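Local coordinates for protein PaaA (Enterobacter agglomerans, PDB 5FF5) that is involved in making the bicyclic core of pantocin A and probably acts as an adenylating enzyme related to the ubiquitin-activating (E1) family, at residues Leu130-Gly141 with Ser154-Asp163. Sequence-based numbering, arbitrary orientation.
Sequences LKQSKVAIFGMG and SGIGTLRLID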
ATOM      1  N   LEU A 130       4.132 -17.059 -10.305  1.00 45.85           N
ATOM      2  CA  LEU A 130       4.583 -16.430  -9.082  1.00 42.09           C
ATOM      3  C   LEU A 130       5.153 -17.483  -8.149  1.00 42.09           C
ATOM      4  O   LEU A 130       6.154 -17.242  -7.496  1.00 48.96           O
ATOM      5  CB  LEU A 130       3.449 -15.661  -8.389  1.00 42.09           C
ATOM      6  CG  LEU A 130       2.932 -14.355  -8.995  1.00 43.02           C
ATOM      7  CD1 LEU A 130       1.810 -13.781  -8.146  1.00 42.09           C
ATOM      8  CD2 LEU A 130       4.073 -13.337  -9.194  1.00 42.09           C
ATOM      9  N   LYS A 131       4.512 -18.642  -8.053  1.00 42.09           N
ATOM     10  CA  LYS A 131       4.998 -19.634  -7.116  1.00 42.09           C
ATOM     11  C   LYS A 131       6.345 -20.165  -7.575  1.00 50.92           C
ATOM     12  O   LYS A 131       7.185 -20.597  -6.771  1.00 53.83           O
ATOM     13  CB  LYS A 131       4.009 -20.787  -6.928  1.00 42.09           C
ATOM     14  CG  LYS A 131       4.535 -21.777  -5.883  1.00 46.91           C
ATOM     15  CD  LYS A 131       3.550 -22.801  -5.367  1.00 42.09           C
ATOM     16  CE  LYS A 131       4.068 -23.322  -4.029  1.00 46.78           C
ATOM     17  NZ  LYS A 131       3.110 -24.134  -3.231  1.00 56.64           N
ATOM     18  N   GLN A 132       6.575 -20.104  -8.874  1.00 48.24           N
ATOM     19  CA  GLN A 132       7.812 -20.625  -9.398  1.00 48.47           C
ATOM     20  C   GLN A 132       8.956 -19.616  -9.277  1.00 46.29           C
ATOM     21  O   GLN A 132      10.115 -19.960  -9.518  1.00 51.15           O
ATOM     22  CB  GLN A 132       7.590 -21.075 -10.831  1.00 42.09           C
ATOM     23  CG  GLN A 132       6.890 -22.402 -10.839  1.00 42.09           C
ATOM     24  CD  GLN A 132       5.962 -22.579 -12.011  1.00 52.28           C
ATOM     25  OE1 GLN A 132       5.732 -21.653 -12.793  1.00 58.79           O
ATOM     26  NE2 GLN A 132       5.413 -23.774 -12.142  1.00 47.50           N
ATOM     27  N   SER A 133       8.633 -18.390  -8.874  1.00 42.09           N
ATOM     28  CA  SER A 133       9.623 -17.332  -8.769  1.00 42.09           C
ATOM     29  C   SER A 133      10.403 -17.343  -7.476  1.00 47.05           C
ATOM     30  O   SER A 133       9.917 -17.827  -6.462  1.00 46.64           O
ATOM     31  CB  SER A 133       8.961 -15.981  -8.928  1.00 42.09           C
ATOM     32  OG  SER A 133       8.580 -15.792 -10.269  1.00 53.07           O
ATOM     33  N   LYS A 134      11.616 -16.787  -7.537  1.00 50.96           N
ATOM     34  CA  LYS A 134      12.493 -16.610  -6.376  1.00 50.24           C
ATOM     35  C   LYS A 134      13.049 -15.204  -6.365  1.00 46.87           C
ATOM     36  O   LYS A 134      13.793 -14.815  -7.262  1.00 48.73           O
ATOM     37  CB  LYS A 134      13.656 -17.604  -6.385  1.00 49.40           C
ATOM     38  CG  LYS A 134      13.256 -19.063  -6.308  1.00 56.42           C
ATOM     39  CD  LYS A 134      14.449 -19.917  -5.898  1.00 53.89           C
ATOM     40  CE  LYS A 134      15.264 -19.207  -4.831  1.00 54.80           C
ATOM     41  NZ  LYS A 134      16.394 -20.041  -4.346  1.00 60.43           N
ATOM     42  N   VAL A 135      12.706 -14.447  -5.339  1.00 42.60           N
ATOM     43  CA  VAL A 135      13.112 -13.059  -5.276  1.00 42.42           C
ATOM     44  C   VAL A 135      14.091 -12.912  -4.143  1.00 42.09           C
ATOM     45  O   VAL A 135      13.869 -13.449  -3.063  1.00 46.69           O
ATOM     46  CB  VAL A 135      11.877 -12.120  -5.123  1.00 42.09           C
ATOM     47  CG1 VAL A 135      12.264 -10.670  -5.098  1.00 42.09           C
ATOM     48  CG2 VAL A 135      10.948 -12.361  -6.263  1.00 42.09           C
ATOM     49  N   ALA A 136      15.208 -12.247  -4.424  1.00 42.67           N
ATOM     50  CA  ALA A 136      16.237 -12.000  -3.425  1.00 42.09           C
ATOM     51  C   ALA A 136      16.209 -10.538  -3.077  1.00 42.09           C
ATOM     52  O   ALA A 136      16.186  -9.680  -3.946  1.00 49.52           O
ATOM     53  CB  ALA A 136      17.602 -12.415  -3.925  1.00 42.09           C
ATOM     54  N   ILE A 137      16.183 -10.257  -1.791  1.00 44.80           N
ATOM     55  CA  ILE A 137      16.066  -8.893  -1.307  1.00 46.87           C
ATOM     56  C   ILE A 137      17.272  -8.556  -0.455  1.00 49.14           C
ATOM     57  O   ILE A 137      17.586  -9.259   0.505  1.00 48.69           O
ATOM     58  CB  ILE A 137      14.774  -8.680  -0.499  1.00 42.09           C
ATOM     59  CG1 ILE A 137      13.584  -9.214  -1.292  1.00 52.45           C
ATOM     60  CG2 ILE A 137      14.546  -7.219  -0.232  1.00 43.95           C
ATOM     61  CD1 ILE A 137      12.271  -9.135  -0.541  1.00 54.89           C
ATOM     62  N   PHE A 138      17.981  -7.509  -0.852  1.00 46.75           N
ATOM     63  CA  PHE A 138      19.207  -7.139  -0.185  1.00 42.09           C
ATOM     64  C   PHE A 138      18.940  -6.056   0.828  1.00 42.09           C
ATOM     65  O   PHE A 138      18.895  -4.891   0.488  1.00 54.31           O
ATOM     66  CB  PHE A 138      20.264  -6.709  -1.217  1.00 42.40           C
ATOM     67  CG  PHE A 138      20.880  -7.868  -1.948  1.00 42.36           C
ATOM     68  CD1 PHE A 138      22.023  -8.479  -1.458  1.00 46.89           C
ATOM     69  CD2 PHE A 138      20.286  -8.386  -3.080  1.00 42.09           C
ATOM     70  CE1 PHE A 138      22.570  -9.562  -2.096  1.00 44.55           C
ATOM     71  CE2 PHE A 138      20.819  -9.466  -3.720  1.00 42.09           C
ATOM     72  CZ  PHE A 138      21.966 -10.054  -3.232  1.00 49.42           C
ATOM     73  N   GLY A 139      18.755  -6.451   2.077  1.00 42.09           N
ATOM     74  CA  GLY A 139      18.584  -5.496   3.158  1.00 49.52           C
ATOM     75  C   GLY A 139      17.159  -5.461   3.693  1.00 58.97           C
ATOM     76  O   GLY A 139      16.211  -5.217   2.937  1.00 54.57           O
HETATM   77  N   MSE A 140      16.998  -5.696   4.993  1.00 49.25           N
HETATM   78  CA  MSE A 140      15.668  -5.708   5.581  1.00 50.69           C
HETATM   79  C   MSE A 140      15.386  -4.476   6.451  1.00 56.17           C
HETATM   80  O   MSE A 140      14.826  -4.573   7.549  1.00 55.81           O
HETATM   81  CB  MSE A 140      15.472  -6.996   6.371  1.00 49.78           C
HETATM   82  CG  MSE A 140      15.442  -8.243   5.480  1.00 59.75           C
HETATM   83 SE   MSE A 140      13.886  -8.366   4.271  1.00 65.12          SE
HETATM   84  CE  MSE A 140      14.781  -7.850   2.631  1.00 48.90           C
ATOM     85  N   GLY A 141      15.784  -3.319   5.939  1.00 48.21           N
ATOM     86  CA  GLY A 141      15.381  -2.039   6.488  1.00 52.15           C
ATOM     87  C   GLY A 141      13.941  -1.742   6.097  1.00 58.33           C
ATOM     88  O   GLY A 141      13.160  -2.654   5.794  1.00 50.84           O
ATOM     89  N   SER A 154       1.427 -12.098  -1.778  1.00 46.71           N
ATOM     90  CA  SER A 154       1.001 -12.227  -3.152  1.00 42.09           C
ATOM     91  C   SER A 154       1.280 -13.626  -3.695  1.00 48.91           C
ATOM     92  O   SER A 154       0.929 -13.947  -4.838  1.00 46.03           O
ATOM     93  CB  SER A 154       1.701 -11.177  -3.980  1.00 42.09           C
ATOM     94  OG  SER A 154       1.301  -9.906  -3.516  1.00 42.09           O
ATOM     95  N   GLY A 155       1.900 -14.464  -2.868  1.00 44.49           N
ATOM     96  CA  GLY A 155       2.156 -15.828  -3.263  1.00 42.09           C
ATOM     97  C   GLY A 155       3.467 -16.025  -3.992  1.00 42.09           C
ATOM     98  O   GLY A 155       3.575 -16.953  -4.777  1.00 49.79           O
ATOM     99  N   ILE A 156       4.444 -15.146  -3.775  1.00 44.42           N
ATOM    100  CA  ILE A 156       5.800 -15.349  -4.312  1.00 44.92           C
ATOM    101  C   ILE A 156       6.305 -16.722  -3.902  1.00 42.09           C
ATOM    102  O   ILE A 156       6.017 -17.202  -2.811  1.00 42.09           O
ATOM    103  CB  ILE A 156       6.812 -14.291  -3.809  1.00 42.17           C
ATOM    104  CG1 ILE A 156       7.882 -14.021  -4.855  1.00 42.09           C
ATOM    105  CG2 ILE A 156       7.435 -14.701  -2.485  1.00 42.09           C
ATOM    106  CD1 ILE A 156       7.390 -13.173  -5.996  1.00 42.55           C
ATOM    107  N   GLY A 157       7.021 -17.384  -4.789  1.00 42.09           N
ATOM    108  CA  GLY A 157       7.462 -18.731  -4.481  1.00 45.16           C
ATOM    109  C   GLY A 157       8.450 -18.834  -3.326  1.00 42.09           C
ATOM    110  O   GLY A 157       8.208 -19.550  -2.358  1.00 42.09           O
ATOM    111  N   THR A 158       9.573 -18.128  -3.441  1.00 48.70           N
ATOM    112  CA  THR A 158      10.641 -18.188  -2.450  1.00 42.09           C
ATOM    113  C   THR A 158      11.214 -16.800  -2.189  1.00 42.09           C
ATOM    114  O   THR A 158      11.376 -15.995  -3.104  1.00 43.55           O
ATOM    115  CB  THR A 158      11.773 -19.113  -2.893  1.00 46.95           C
ATOM    116  OG1 THR A 158      11.238 -20.382  -3.276  1.00 50.63           O
ATOM    117  CG2 THR A 158      12.784 -19.287  -1.772  1.00 50.09           C
ATOM    118  N   LEU A 159      11.546 -16.531  -0.937  1.00 42.20           N
ATOM    119  CA  LEU A 159      12.174 -15.278  -0.573  1.00 43.80           C
ATOM    120  C   LEU A 159      13.563 -15.518  -0.031  1.00 49.13           C
ATOM    121  O   LEU A 159      13.724 -16.321   0.875  1.00 51.41           O
ATOM    122  CB  LEU A 159      11.325 -14.531   0.463  1.00 48.13           C
ATOM    123  CG  LEU A 159      10.128 -13.709  -0.034  1.00 48.35           C
ATOM    124  CD1 LEU A 159       9.431 -13.068   1.135  1.00 51.41           C
ATOM    125  CD2 LEU A 159      10.564 -12.634  -1.012  1.00 42.09           C
ATOM    126  N   ARG A 160      14.563 -14.857  -0.615  1.00 52.72           N
ATOM    127  CA  ARG A 160      15.921 -14.868  -0.072  1.00 48.86           C
ATOM    128  C   ARG A 160      16.183 -13.564   0.630  1.00 52.69           C
ATOM    129  O   ARG A 160      16.274 -12.533  -0.027  1.00 52.17           O
ATOM    130  CB  ARG A 160      16.981 -15.035  -1.157  1.00 48.61           C
ATOM    131  CG  ARG A 160      16.825 -16.243  -2.027  1.00 59.56           C
ATOM    132  CD  ARG A 160      17.952 -16.324  -3.046  1.00 54.26           C
ATOM    133  NE  ARG A 160      19.204 -16.801  -2.468  1.00 53.86           N
ATOM    134  CZ  ARG A 160      19.501 -18.084  -2.291  1.00 55.70           C
ATOM    135  NH1 ARG A 160      18.621 -19.018  -2.638  1.00 49.17           N
ATOM    136  NH2 ARG A 160      20.673 -18.433  -1.770  1.00 53.28           N
ATOM    137  N   LEU A 161      16.317 -13.597   1.953  1.00 59.01           N
ATOM    138  CA  LEU A 161      16.540 -12.371   2.711  1.00 50.09           C
ATOM    139  C   LEU A 161      17.996 -12.305   3.123  1.00 54.15           C
ATOM    140  O   LEU A 161      18.528 -13.272   3.652  1.00 54.79           O
ATOM    141  CB  LEU A 161      15.645 -12.301   3.942  1.00 43.72           C
ATOM    142  CG  LEU A 161      14.167 -12.584   3.741  1.00 42.09           C
ATOM    143  CD1 LEU A 161      13.525 -12.551   5.094  1.00 45.30           C
ATOM    144  CD2 LEU A 161      13.556 -11.552   2.817  1.00 42.09           C
ATOM    145  N   ILE A 162      18.620 -11.150   2.899  1.00 58.01           N
ATOM    146  CA  ILE A 162      20.038 -10.937   3.183  1.00 49.31           C
ATOM    147  C   ILE A 162      20.209  -9.779   4.149  1.00 42.09           C
ATOM    148  O   ILE A 162      19.967  -8.642   3.780  1.00 47.18           O
ATOM    149  CB  ILE A 162      20.818 -10.595   1.880  1.00 46.17           C
ATOM    150  CG1 ILE A 162      20.310 -11.415   0.693  1.00 43.76           C
ATOM    151  CG2 ILE A 162      22.305 -10.695   2.089  1.00 44.45           C
ATOM    152  CD1 ILE A 162      20.074 -12.864   1.005  1.00 48.89           C
ATOM    153  N   ASP A 163      20.661 -10.038   5.366  1.00 42.09           N
ATOM    154  CA  ASP A 163      20.827  -8.948   6.318  1.00 42.09           C
ATOM    155  C   ASP A 163      21.564  -9.339   7.602  1.00 59.05           C
ATOM    156  O   ASP A 163      21.324 -10.404   8.184  1.00 55.63           O
ATOM    157  CB  ASP A 163      19.457  -8.385   6.663  1.00 51.72           C
ATOM    158  CG  ASP A 163      19.528  -7.085   7.423  1.00 59.00           C
ATOM    159  OD1 ASP A 163      19.865  -7.129   8.630  1.00 60.43           O
ATOM    160  OD2 ASP A 163      19.236  -6.028   6.816  1.00 54.09           O
TER
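S154 meets L130 through its carbonyl O, which lies near the CD1 methyl of L130. The I156 side chain turns back so that CD1 packs on V135 CG2, the two chains crossing at about a right angle (3.7 Å). G157 N makes a weak hydrogen bond to L130 O. From T158 on, the two strands run parallel, 17° apart. T158 N donates to S133 O, and T158 O accepts from V135 N. T158 lies alongside K134, with CB against K134 CG (3.7 Å). On the face with V135 and I137, L159 CD2 meets I137 CD1 (3.9 Å). R160 makes two backbone hydrogen bonds, its N to V135 O and its O from I137 N, both nearly straight (174°). Its CB and CD lie against A136 CB. Bends at chi2 and chi3 of selenomethionine M140 bring its SE against L161 CD2. I162 CG1 sits over one face of the F138 ring, offset toward the rim (CH-pi, 4.2 Å to the centroid). D163 OD2 accepts a nearly straight hydrogen bond from M140 N (2.9 Å), which comes from the anti side, tilted 34° out of the carboxylate plane. D163 OD1 is taken by D165 N. This is the first beta-alpha-beta unit of a Rossmann-like fold, with helix 142-153 as the crossover. The cationic ends of K134 and R160 lie near each other. Salt bridges from K134 NZ to D224 and R160 NH1 to E205 probably offset their charges.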